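Local coordinates for ARO (armadillo repeats only protein) (PDB 5EWP) that probably takes part in moving rhoptries to the apical pole of the malaria parasite and attaching them there, using an armadillo-repeat scaffold to bind partner proteins, at residues 35-40 / 56-61. Sequence-based numbering, arbitrary orientation.
Sequences CSSTCE and KTIGAL
The loop 35-40 runs across the N-terminus of helix 58-70 and joins it backbone to backbone, with a single beta bridge between Glu-40 and Thr-57 at one end and Cys-35 passing Gly-59 at the other. In this armadillo-type helical array, the first N-H groups of the helix find acceptors from two sources, one local and one distant in sequence. Locally, Thr-57 is the N-cap: chi1 of 56° sets OG1 in the crowded position between N and the carbonyl carbon, where it accepts a weak, nearly straight bond from Ala-60 N. The loop supplies two further acceptors. Cys-39 O accepts from Ile-58 N at 2.8 Å and 157°, almost along its C=O axis, while Ser-37 O accepts weakly from Gly-59 N at 3.1 Å, the N-H...O angle bent to 122°. Cys-35 O approaches Gly-59 CA to 3.2 Å, backbone against backbone where Gly-59 has no side chain. The loop keeps its own shape through an ST turn: Ser-37 OG, anti to its backbone N, accepts from Cys-39 N and is hydrogen-bonded to Asp-15 of helix 14-25. Arg-102 of helix 100-113 hydrogen-bonds to Cys-35 O and, weakly, to Ser-37 O and Thr-57 OG1. Ile-58 packs alongside the loop, CG1 4.0 Å from Cys-39 CB and CB 3.6 Å from Ser-37 OG. The Thr-57 methyl CG2 rests 3.5 Å from Thr-38 O.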
loop_
_atom_site.group_PDB
_atom_site.type_symbol
_atom_site.label_atom_id
_atom_site.label_comp_id
_atom_site.label_asym_id
_atom_site.label_seq_id
_atom_site.Cartn_x
_atom_site.Cartn_y
_atom_site.Cartn_z
ATOM N N CYS A 35 -10.825 6.836 14.780
ATOM C CA CYS A 35 -9.903 5.739 14.494
ATOM C C CYS A 35 -9.230 5.197 15.757
ATOM O O CYS A 35 -8.854 4.024 15.811
ATOM C CB CYS A 35 -8.835 6.168 13.490
ATOM S SG CYS A 35 -9.409 6.284 11.793
ATOM N N SER A 36 -9.091 6.036 16.781
ATOM C CA SER A 36 -8.465 5.588 18.025
ATOM C C SER A 36 -9.424 4.782 18.922
ATOM O O SER A 36 -9.002 4.195 19.915
ATOM C CB SER A 36 -7.910 6.788 18.804
ATOM O OG SER A 36 -8.941 7.694 19.153
ATOM N N SER A 37 -10.710 4.759 18.579
ATOM C CA SER A 37 -11.685 4.070 19.414
ATOM C C SER A 37 -11.389 2.583 19.518
ATOM O O SER A 37 -11.147 1.926 18.514
ATOM C CB SER A 37 -13.105 4.253 18.883
ATOM O OG SER A 37 -13.992 3.484 19.684
ATOM N N THR A 38 -11.397 2.067 20.744
ATOM C CA THR A 38 -11.229 0.640 20.989
ATOM C C THR A 38 -12.568 -0.029 21.311
ATOM O O THR A 38 -12.611 -1.182 21.742
ATOM C CB THR A 38 -10.233 0.386 22.141
ATOM O OG1 THR A 38 -10.765 0.922 23.357
ATOM C CG2 THR A 38 -8.904 1.061 21.832
ATOM N N CYS A 39 -13.662 0.700 21.098
ATOM C CA CYS A 39 -14.997 0.167 21.355
ATOM C C CYS A 39 -15.276 -1.056 20.467
ATOM O O CYS A 39 -15.247 -0.953 19.240
ATOM C CB CYS A 39 -16.044 1.266 21.124
ATOM S SG CYS A 39 -17.716 0.771 21.433
ATOM N N GLU A 40 -15.508 -2.217 21.081
ATOM C CA GLU A 40 -15.719 -3.454 20.329
ATOM C C GLU A 40 -17.031 -3.393 19.561
ATOM O O GLU A 40 -18.001 -2.794 20.025
ATOM C CB GLU A 40 -15.685 -4.672 21.270
ATOM C CG GLU A 40 -14.280 -4.950 21.811
ATOM C CD GLU A 40 -14.201 -6.166 22.729
ATOM O OE1 GLU A 40 -15.241 -6.820 22.954
ATOM O OE2 GLU A 40 -13.082 -6.458 23.219
ATOM N N LYS A 56 -12.870 -5.045 14.059
ATOM C CA LYS A 56 -13.326 -5.616 15.320
ATOM C C LYS A 56 -13.679 -4.534 16.332
ATOM O O LYS A 56 -14.233 -4.819 17.408
ATOM C CB LYS A 56 -12.251 -6.553 15.902
ATOM C CG LYS A 56 -11.883 -7.709 14.969
ATOM C CD LYS A 56 -11.008 -8.785 15.642
ATOM C CE LYS A 56 -10.004 -8.203 16.636
ATOM N NZ LYS A 56 -8.677 -7.844 16.043
ATOM N N THR A 57 -13.371 -3.293 15.969
ATOM C CA THR A 57 -13.637 -2.119 16.805
ATOM C C THR A 57 -14.136 -0.953 15.973
ATOM O O THR A 57 -13.951 -0.928 14.757
ATOM C CB THR A 57 -12.383 -1.639 17.574
ATOM O OG1 THR A 57 -11.329 -1.389 16.636
ATOM C CG2 THR A 57 -11.910 -2.666 18.603
ATOM N N ILE A 58 -14.735 0.036 16.632
ATOM C CA ILE A 58 -15.160 1.250 15.948
ATOM C C ILE A 58 -13.954 1.927 15.278
ATOM O O ILE A 58 -14.072 2.503 14.193
ATOM C CB ILE A 58 -15.860 2.216 16.931
ATOM C CG1 ILE A 58 -17.241 1.678 17.290
ATOM C CG2 ILE A 58 -15.992 3.610 16.347
ATOM C CD1 ILE A 58 -18.189 1.643 16.115
ATOM N N GLY A 59 -12.792 1.830 15.915
ATOM C CA GLY A 59 -11.567 2.394 15.356
ATOM C C GLY A 59 -11.226 1.830 13.986
ATOM O O GLY A 59 -11.007 2.571 13.027
ATOM N N ALA A 60 -11.186 0.505 13.875
ATOM C CA ALA A 60 -10.902 -0.108 12.582
ATOM C C ALA A 60 -12.033 0.132 11.576
ATOM O O ALA A 60 -11.792 0.266 10.376
ATOM C CB ALA A 60 -10.650 -1.590 12.749
ATOM N N LEU A 61 -13.266 0.176 12.064
ATOM C CA LEU A 61 -14.407 0.414 11.194
ATOM C C LEU A 61 -14.377 1.828 10.601
ATOM O O LEU A 61 -14.747 2.051 9.447
ATOM C CB LEU A 61 -15.692 0.201 11.974
ATOM C CG LEU A 61 -16.981 0.202 11.158
ATOM C CD1 LEU A 61 -16.974 -0.897 10.109
ATOM C CD2 LEU A 61 -18.149 0.049 12.118
#